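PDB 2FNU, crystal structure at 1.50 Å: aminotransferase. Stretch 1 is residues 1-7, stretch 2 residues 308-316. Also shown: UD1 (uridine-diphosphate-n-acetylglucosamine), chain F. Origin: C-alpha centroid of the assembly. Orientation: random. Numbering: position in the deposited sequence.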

# COMPACT_ATOMS: atom_id res chain seq x y z
N MET B 1 3.24 18.38 32.00
CA MET B 1 2.71 18.55 30.62
C MET B 1 1.31 17.93 30.47
O MET B 1 0.31 18.63 30.59
CB MET B 1 3.68 17.97 29.59
N LYS B 2 1.28 16.61 30.22
CA LYS B 2 0.05 15.85 29.94
C LYS B 2 -0.62 16.28 28.63
O LYS B 2 -1.43 17.21 28.61
CB LYS B 2 -0.94 15.89 31.11
N GLU B 3 -0.28 15.61 27.54
CA GLU B 3 -0.77 15.97 26.22
C GLU B 3 -1.77 14.95 25.68
O GLU B 3 -1.53 13.74 25.72
CB GLU B 3 0.38 16.13 25.23
CG GLU B 3 1.24 17.37 25.48
CD GLU B 3 2.16 17.68 24.31
OE1 GLU B 3 2.40 18.88 24.06
OE2 GLU B 3 2.64 16.74 23.64
N PHE B 4 -2.89 15.46 25.16
CA PHE B 4 -3.93 14.61 24.60
C PHE B 4 -4.03 14.77 23.09
O PHE B 4 -4.51 15.79 22.60
CB PHE B 4 -5.28 14.98 25.22
CG PHE B 4 -5.36 14.72 26.70
CD1 PHE B 4 -5.20 15.76 27.61
CD2 PHE B 4 -5.62 13.43 27.18
CE1 PHE B 4 -5.27 15.51 29.00
CE2 PHE B 4 -5.70 13.18 28.55
CZ PHE B 4 -5.53 14.21 29.45
N ALA B 5 -3.57 13.75 22.36
CA ALA B 5 -3.78 13.69 20.92
C ALA B 5 -5.27 13.61 20.67
O ALA B 5 -6.02 13.11 21.52
CB ALA B 5 -3.10 12.44 20.36
N TYR B 6 -5.72 14.08 19.51
CA TYR B 6 -7.16 14.11 19.26
C TYR B 6 -7.74 12.72 19.05
O TYR B 6 -8.92 12.48 19.30
CB TYR B 6 -7.54 15.07 18.13
CG TYR B 6 -7.39 14.55 16.71
CD1 TYR B 6 -8.41 13.82 16.10
CD2 TYR B 6 -6.24 14.83 15.96
CE1 TYR B 6 -8.30 13.37 14.80
CE2 TYR B 6 -6.12 14.38 14.64
CZ TYR B 6 -7.15 13.65 14.06
OH TYR B 6 -7.07 13.19 12.76
N SER B 7 -6.90 11.80 18.58
CA SER B 7 -7.26 10.38 18.55
C SER B 7 -5.98 9.58 18.68
O SER B 7 -4.90 10.09 18.38
CB SER B 7 -8.00 10.00 17.26
OG SER B 7 -8.46 8.65 17.34
C1' UD1 F . -5.01 12.64 7.98
C2' UD1 F . -6.46 13.10 8.28
C3' UD1 F . -7.31 11.98 8.87
C4' UD1 F . -7.15 10.68 8.07
C5' UD1 F . -5.69 10.30 7.76
C6' UD1 F . -4.99 9.66 8.97
C7' UD1 F . -6.50 15.52 8.73
C8' UD1 F . -6.29 16.62 9.74
N2' UD1 F . -6.43 14.26 9.17
O1' UD1 F . -4.27 12.52 9.19
O3' UD1 F . -8.70 12.37 8.86
O5' UD1 F . -4.95 11.41 7.24
O7' UD1 F . -6.74 15.79 7.58
N1 UD1 F . -1.47 9.50 15.93
C2 UD1 F . -1.30 8.45 16.86
N3 UD1 F . -0.82 7.27 16.46
C4 UD1 F . -0.47 7.05 15.18
C5 UD1 F . -0.61 8.04 14.21
C6 UD1 F . -1.11 9.29 14.58
O2 UD1 F . -1.62 8.64 18.06
O4 UD1 F . -0.01 5.94 14.86
C1B UD1 F . -2.00 10.79 16.40
C2B UD1 F . -0.81 11.63 16.87
O2' UD1 F . -1.15 12.30 18.08
C3B UD1 F . -0.60 12.63 15.75
C4B UD1 F . -2.00 12.80 15.19
O4B UD1 F . -2.65 11.53 15.36
O3B UD1 F . -0.07 13.88 16.20
C5B UD1 F . -1.94 13.16 13.72
O5B UD1 F . -3.27 13.30 13.25
PA UD1 F . -3.54 14.11 11.88
O1A UD1 F . -5.01 13.95 11.52
O2A UD1 F . -2.95 15.50 12.04
O3A UD1 F . -2.60 13.20 10.92
PB UD1 F . -2.77 13.10 9.32
O1B UD1 F . -2.73 14.50 8.71
O2B UD1 F . -1.81 12.02 8.84
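Stretch 2 308-316: RGILAQVHY

The tightest backbone bond between the two stretches is from Phe4 N to Gly309 O, 2.7 Å long and nearly straight at 171°. Leu311 N returns a bond of 3.0 Å to Phe4 O, so that Phe4 is held through both its amide and its carbonyl by the residues flanking Ile310. This is the pattern of a parallel bridge between Phe4 and Ile310, whose CA atoms lie 5.3 Å apart and whose side chains share one face of the short, weakly bonded sheet. Stretch 2 thus runs alongside the N-terminal stretch in the same direction, their end-to-end vectors only 6° apart, and the two are joined by two backbone hydrogen bonds at one end and by a side-chain network on the nucleotide sugar at the other.

Farther along, the polar contacts pass to side chains. His315 NE2 donates to Tyr6 OH at 3.1 Å, and Tyr6 OH in turn donates to O1A of UD1 at 2.5 Å, so the phenol relays between stretch 2 and the diphosphate. Gln313 NE2 reaches O2A of the same ligand at 3.1 Å, while its OE1 accepts from Val314 N at 2.8 Å. Beyond a cis peptide bond, Tyr316 OH donates to UD1 O3' at 2.8 Å. Between the backbones, where Tyr6 and Leu311 do not bond directly, a water accepts from Tyr6 N at 2.9 Å and donates to Leu311 O at 2.7 Å.

Stretch 2 enters this arrangement at Gly309, which leaves the preceding helix through a Schellman motif with phi/psi of 85/9°. A CB here would stand 2.4 Å from Lys2 O and would also be jammed against the preceding carbonyl. The bare backbone instead lets Gly309 CA approach Lys2 O to 3.7 Å, and Glu3 CA makes a CA-H...O contact of 3.4 Å with Gly309 O.

From there Leu311 adopts phi/psi of -87/62°, its side chain in the m,t rotamer. Its CD1 lies 4.0 Å from Glu3 CB, and its CB 4.2 Å from Ala5 CA, so this one side chain packs along two residues of stretch 1. Tyr6, the most extensively covered residue of the contact, points toward stretch 2: its CD2 rests 3.6 Å from Gln313 CB, and its CB 3.7 Å from Leu311 O. The imidazole of His315 presents its edge to the Tyr6 ring face in an offset arrangement, with centroids 4.9 Å apart and planes at 65°, which adds an aromatic contact to the hydrogen bond between the same two side chains.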

# COMPACT_ATOMS: atom_id res chain seq x y z
N ARG B 308 -2.26 24.15 26.44
CA ARG B 308 -2.92 23.46 27.55
C ARG B 308 -2.89 21.94 27.42
O ARG B 308 -3.48 21.23 28.23
CB ARG B 308 -4.37 23.92 27.67
CG ARG B 308 -4.51 25.41 27.98
CD ARG B 308 -5.95 25.85 27.87
NE ARG B 308 -6.08 27.31 27.88
CZ ARG B 308 -6.39 28.04 28.95
NH1 ARG B 308 -6.59 27.45 30.12
NH2 ARG B 308 -6.48 29.36 28.85
N GLY B 309 -2.20 21.44 26.39
CA GLY B 309 -2.05 20.00 26.20
C GLY B 309 -3.21 19.36 25.46
O GLY B 309 -3.30 18.14 25.38
N ILE B 310 -4.11 20.19 24.92
CA ILE B 310 -5.26 19.70 24.15
C ILE B 310 -4.95 19.82 22.66
O ILE B 310 -5.09 20.91 22.08
CB ILE B 310 -6.54 20.50 24.48
CG1 ILE B 310 -6.81 20.45 25.99
CG2 ILE B 310 -7.75 19.94 23.72
CD1 ILE B 310 -7.76 21.53 26.43
N LEU B 311 -4.51 18.71 22.06
CA LEU B 311 -3.92 18.76 20.71
C LEU B 311 -5.01 18.66 19.65
O LEU B 311 -5.02 17.74 18.81
CB LEU B 311 -2.82 17.71 20.54
CG LEU B 311 -1.76 17.72 21.66
CD1 LEU B 311 -0.70 16.61 21.40
CD2 LEU B 311 -1.10 19.09 21.82
N ALA B 312 -5.89 19.65 19.67
CA ALA B 312 -7.05 19.65 18.81
C ALA B 312 -6.62 19.85 17.37
O ALA B 312 -5.54 20.39 17.10
CB ALA B 312 -8.03 20.74 19.23
N GLN B 313 -7.49 19.43 16.44
CA GLN B 313 -7.19 19.48 15.02
C GLN B 313 -8.41 20.03 14.28
O GLN B 313 -9.50 20.08 14.85
CB GLN B 313 -6.81 18.06 14.55
CG GLN B 313 -6.44 17.91 13.09
CD GLN B 313 -5.32 18.84 12.67
OE1 GLN B 313 -5.53 20.05 12.51
NE2 GLN B 313 -4.13 18.29 12.49
N VAL B 314 -8.24 20.45 13.03
CA VAL B 314 -9.35 20.93 12.23
C VAL B 314 -9.57 19.97 11.06
O VAL B 314 -8.61 19.60 10.35
CB VAL B 314 -9.07 22.35 11.68
CG1 VAL B 314 -10.22 22.82 10.75
CG2 VAL B 314 -8.88 23.34 12.84
N HIS B 315 -10.83 19.56 10.88
CA HIS B 315 -11.24 18.72 9.74
C HIS B 315 -12.40 19.42 9.02
O HIS B 315 -13.49 19.47 9.57
CB HIS B 315 -11.70 17.35 10.29
CG HIS B 315 -10.66 16.63 11.09
ND1 HIS B 315 -10.55 16.73 12.46
CD2 HIS B 315 -9.68 15.78 10.70
CE1 HIS B 315 -9.54 15.98 12.88
NE2 HIS B 315 -9.00 15.39 11.83
N TYR B 316 -12.23 19.97 7.81
CA TYR B 316 -11.05 19.92 6.95
C TYR B 316 -10.98 21.22 6.15
O TYR B 316 -12.01 21.86 5.90
CB TYR B 316 -11.20 18.81 5.90
CG TYR B 316 -11.19 17.40 6.42
CD1 TYR B 316 -12.38 16.71 6.65
CD2 TYR B 316 -9.98 16.76 6.70
CE1 TYR B 316 -12.36 15.40 7.12
CE2 TYR B 316 -9.94 15.44 7.19
CZ TYR B 316 -11.15 14.79 7.41
OH TYR B 316 -11.12 13.50 7.88
O HOH W 1 -3.65 15.49 18.06